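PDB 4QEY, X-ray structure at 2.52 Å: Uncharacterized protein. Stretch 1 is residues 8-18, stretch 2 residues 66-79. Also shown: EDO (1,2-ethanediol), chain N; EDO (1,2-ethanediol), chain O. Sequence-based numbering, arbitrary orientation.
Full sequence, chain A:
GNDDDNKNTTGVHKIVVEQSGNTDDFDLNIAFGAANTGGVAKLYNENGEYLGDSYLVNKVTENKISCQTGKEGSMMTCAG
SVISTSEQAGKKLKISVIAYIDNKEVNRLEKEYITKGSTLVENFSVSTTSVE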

# COMPACT_ATOMS: atom_id res chain seq x y z
N ASN A 8 0.25 -10.87 -21.39
CA ASN A 8 -0.73 -11.21 -20.37
C ASN A 8 -0.48 -10.43 -19.10
O ASN A 8 0.67 -10.23 -18.69
CB ASN A 8 -0.73 -12.71 -20.07
N THR A 9 -1.58 -9.99 -18.47
CA THR A 9 -1.64 -9.22 -17.22
C THR A 9 -1.85 -10.18 -16.03
O THR A 9 -1.81 -9.76 -14.88
CB THR A 9 -2.78 -8.19 -17.37
OG1 THR A 9 -2.61 -7.45 -18.58
CG2 THR A 9 -2.87 -7.22 -16.21
N THR A 10 -2.08 -11.48 -16.31
CA THR A 10 -2.33 -12.50 -15.29
C THR A 10 -0.97 -12.96 -14.70
O THR A 10 -0.04 -13.29 -15.45
CB THR A 10 -3.15 -13.66 -15.87
OG1 THR A 10 -4.39 -13.14 -16.37
CG2 THR A 10 -3.44 -14.76 -14.84
N GLY A 11 -0.90 -12.97 -13.37
CA GLY A 11 0.27 -13.38 -12.60
C GLY A 11 0.14 -13.06 -11.13
O GLY A 11 -0.96 -12.82 -10.63
N VAL A 12 1.28 -13.05 -10.41
CA VAL A 12 1.29 -12.72 -8.99
C VAL A 12 1.32 -11.20 -8.87
O VAL A 12 2.36 -10.56 -9.09
CB VAL A 12 2.45 -13.40 -8.19
CG1 VAL A 12 2.44 -12.98 -6.71
CG2 VAL A 12 2.40 -14.91 -8.32
N HIS A 13 0.16 -10.62 -8.57
CA HIS A 13 -0.02 -9.18 -8.34
C HIS A 13 0.36 -8.89 -6.90
O HIS A 13 -0.13 -9.57 -6.00
CB HIS A 13 -1.45 -8.74 -8.66
CG HIS A 13 -1.75 -8.72 -10.12
ND1 HIS A 13 -1.97 -7.54 -10.79
CD2 HIS A 13 -1.81 -9.74 -11.01
CE1 HIS A 13 -2.19 -7.87 -12.05
NE2 HIS A 13 -2.11 -9.18 -12.23
N LYS A 14 1.31 -7.95 -6.70
CA LYS A 14 1.86 -7.61 -5.39
C LYS A 14 2.05 -6.11 -5.26
O LYS A 14 2.45 -5.46 -6.21
CB LYS A 14 3.21 -8.34 -5.22
CG LYS A 14 3.97 -8.12 -3.90
CD LYS A 14 5.27 -8.88 -3.97
CE LYS A 14 6.15 -8.77 -2.76
NZ LYS A 14 7.40 -9.54 -2.95
N ILE A 15 1.73 -5.56 -4.08
CA ILE A 15 1.93 -4.15 -3.77
C ILE A 15 2.67 -4.08 -2.43
O ILE A 15 2.24 -4.68 -1.45
CB ILE A 15 0.63 -3.29 -3.79
CG1 ILE A 15 -0.03 -3.29 -5.20
CG2 ILE A 15 0.94 -1.85 -3.34
CD1 ILE A 15 -1.34 -2.52 -5.35
N VAL A 16 3.80 -3.37 -2.42
CA VAL A 16 4.62 -3.15 -1.24
C VAL A 16 4.50 -1.67 -0.86
O VAL A 16 4.69 -0.78 -1.70
CB VAL A 16 6.09 -3.59 -1.44
CG1 VAL A 16 6.92 -3.38 -0.16
CG2 VAL A 16 6.17 -5.05 -1.88
N VAL A 17 4.16 -1.41 0.41
CA VAL A 17 4.06 -0.08 0.99
C VAL A 17 5.21 0.04 1.99
O VAL A 17 5.42 -0.85 2.82
CB VAL A 17 2.66 0.22 1.63
CG1 VAL A 17 2.59 1.63 2.20
CG2 VAL A 17 1.54 0.00 0.60
N GLU A 18 6.01 1.11 1.86
CA GLU A 18 7.13 1.41 2.75
C GLU A 18 6.99 2.82 3.31
O GLU A 18 6.57 3.73 2.59
CB GLU A 18 8.47 1.25 2.04
CG GLU A 18 8.90 -0.18 1.79
CD GLU A 18 10.30 -0.38 1.24
OE1 GLU A 18 10.94 0.61 0.83
OE2 GLU A 18 10.75 -1.55 1.21
C1 EDO N . 10.69 5.32 1.22
O1 EDO N . 9.79 5.49 2.30
C2 EDO N . 11.08 3.82 1.18
O2 EDO N . 11.66 3.36 2.41
C1 EDO O . 10.64 -7.85 -5.05
O1 EDO O . 10.07 -7.28 -3.88
C2 EDO O . 9.51 -8.05 -6.07
O2 EDO O . 8.51 -8.86 -5.45
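Stretch 2 (66-79) SCQTGKEGSMMTCA

Stretch 2 meets stretch 1 twice, first as an edge-to-edge partner and then, after a turn, as a strand packed against it. Residues 66-68 run antiparallel to the strand 13-18, with an angle of 171° between their directions and axes approaching to 4.8 Å. The chain then passes through a type I turn from Gly 70 to Gly 73, closed by a weak bond from Gly 73 N to Gly 70 O at 3.3 Å. The strand 73-79 that follows runs nearly parallel to 13-18, at 18°, with a closest axis approach of 6.6 Å.

Ile 15 and Cys 67 form the hydrogen-bonded pair of the antiparallel ladder: Ile 15 N donates to Cys 67 O at 3.0 Å, and Cys 67 N to Ile 15 O at 3.2 Å. On either side of it along the ladder, Lys 14 faces Gln 68 and Val 16 faces Ser 66 in non-hydrogen-bonded pairs, with CA atoms 4.1 and 4.5 Å apart. Thr 69 N extends the pattern to His 13 O at 2.9 Å. Here a side chain replaces the next backbone acceptor, for His 13 N donates to Thr 69 OG1 at 3.1 Å, while that hydroxyl donates to Gly 70 O at 3.1 Å. Threonine thus serves as acceptor and donor at once where the strand ends. Farther back, Gly 11 N bonds to Gly 73 O at 3.0 Å. Glycine suits position 73: a CB there would clash with Gly 11 O and with Thr 69 OG1.

The side chains of Lys 14, Val 16, Ser 66 and Gln 68 share one face of the sheet. Lys 14, fully extended with all four chi angles t, lays its aliphatic part past its neighbours, CB lying 3.9 Å from Gln 68 CB and CE 3.4 Å from Ser 66 OG. Its NZ is left to bond O2 of the ethanediol in chain O at 2.8 Å.

Ile 15 and Cys 67 point to the other face. The branched Ile 15 reaches two residues of the parallel strand, with CD1 3.7 Å from Met 76 CG and CG2 3.7 Å from Cys 78 CB; Met 76 is a selenomethionine. Val 17 CG2 adds a contact with Cys 78 SG at 3.6 Å, so apolar groups fill this buried space. The His 13 ring has Met 75 CA over one face, 3.5 Å from ND1, and its NE2 donates to Thr 9 O at 2.7 Å, tying the preceding loop to the strand.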

# COMPACT_ATOMS: atom_id res chain seq x y z
N SER A 66 3.54 -5.77 2.81
CA SER A 66 3.39 -6.42 1.53
C SER A 66 2.10 -7.21 1.47
O SER A 66 1.66 -7.79 2.47
CB SER A 66 4.59 -7.34 1.27
OG SER A 66 4.44 -8.04 0.05
N CYS A 67 1.49 -7.23 0.28
CA CYS A 67 0.29 -8.00 0.00
C CYS A 67 0.36 -8.53 -1.44
O CYS A 67 0.75 -7.79 -2.34
CB CYS A 67 -0.96 -7.16 0.24
SG CYS A 67 -2.49 -8.10 0.18
N GLN A 68 0.05 -9.82 -1.64
CA GLN A 68 0.10 -10.45 -2.97
C GLN A 68 -1.03 -11.46 -3.18
O GLN A 68 -1.60 -11.96 -2.21
CB GLN A 68 1.45 -11.15 -3.21
CG GLN A 68 1.70 -12.36 -2.31
CD GLN A 68 3.11 -12.84 -2.35
OE1 GLN A 68 4.03 -12.13 -1.96
NE2 GLN A 68 3.29 -14.09 -2.72
N THR A 69 -1.31 -11.78 -4.45
CA THR A 69 -2.27 -12.80 -4.88
C THR A 69 -1.53 -14.10 -5.24
O THR A 69 -0.31 -14.18 -5.12
CB THR A 69 -3.10 -12.32 -6.10
OG1 THR A 69 -2.24 -12.13 -7.22
CG2 THR A 69 -3.89 -11.09 -5.84
N GLY A 70 -2.28 -15.06 -5.76
CA GLY A 70 -1.75 -16.30 -6.30
C GLY A 70 -1.35 -16.05 -7.73
O GLY A 70 -1.42 -14.90 -8.20
N LYS A 71 -0.94 -17.11 -8.45
CA LYS A 71 -0.47 -17.03 -9.85
C LYS A 71 -1.58 -16.59 -10.83
O LYS A 71 -1.25 -16.17 -11.94
CB LYS A 71 0.08 -18.40 -10.29
N GLU A 72 -2.88 -16.69 -10.44
CA GLU A 72 -3.99 -16.37 -11.33
C GLU A 72 -4.60 -14.98 -11.04
O GLU A 72 -5.71 -14.69 -11.51
CB GLU A 72 -5.09 -17.45 -11.23
CG GLU A 72 -4.93 -18.57 -12.25
CD GLU A 72 -3.68 -19.44 -12.21
OE1 GLU A 72 -3.15 -19.70 -11.11
OE2 GLU A 72 -3.27 -19.92 -13.29
N GLY A 73 -3.83 -14.12 -10.37
CA GLY A 73 -4.21 -12.74 -10.07
C GLY A 73 -4.32 -11.92 -11.34
O GLY A 73 -3.51 -12.07 -12.24
N SER A 74 -5.35 -11.06 -11.42
CA SER A 74 -5.60 -10.22 -12.59
C SER A 74 -5.46 -8.72 -12.26
O SER A 74 -5.25 -7.91 -13.17
CB SER A 74 -6.99 -10.49 -13.16
OG SER A 74 -8.03 -10.20 -12.24
N MSE A 75 -5.54 -8.35 -10.97
CA MSE A 75 -5.45 -6.96 -10.52
C MSE A 75 -5.31 -6.84 -9.02
O MSE A 75 -5.91 -7.63 -8.28
CB MSE A 75 -6.74 -6.24 -10.95
CG MSE A 75 -6.66 -4.75 -10.82
SE MSE A 75 -8.33 -4.02 -10.25
CE MSE A 75 -8.35 -4.69 -8.32
N MSE A 76 -4.60 -5.80 -8.55
CA MSE A 76 -4.51 -5.46 -7.13
C MSE A 76 -4.53 -3.93 -6.97
O MSE A 76 -3.90 -3.22 -7.75
CB MSE A 76 -3.28 -6.05 -6.42
CG MSE A 76 -3.28 -5.68 -4.92
SE MSE A 76 -1.92 -6.47 -3.83
CE MSE A 76 -2.60 -8.23 -3.85
N THR A 77 -5.27 -3.45 -5.96
CA THR A 77 -5.38 -2.03 -5.64
C THR A 77 -4.98 -1.80 -4.18
O THR A 77 -5.31 -2.60 -3.30
CB THR A 77 -6.80 -1.50 -5.91
OG1 THR A 77 -7.09 -1.70 -7.28
CG2 THR A 77 -6.96 -0.02 -5.60
N CYS A 78 -4.27 -0.71 -3.95
CA CYS A 78 -3.88 -0.28 -2.62
C CYS A 78 -4.35 1.15 -2.43
O CYS A 78 -3.97 2.04 -3.19
CB CYS A 78 -2.38 -0.41 -2.39
SG CYS A 78 -1.83 0.16 -0.76
N ALA A 79 -5.19 1.34 -1.43
CA ALA A 79 -5.70 2.66 -1.04
C ALA A 79 -5.21 2.98 0.33
O ALA A 79 -5.28 2.13 1.22
CB ALA A 79 -7.22 2.67 -1.08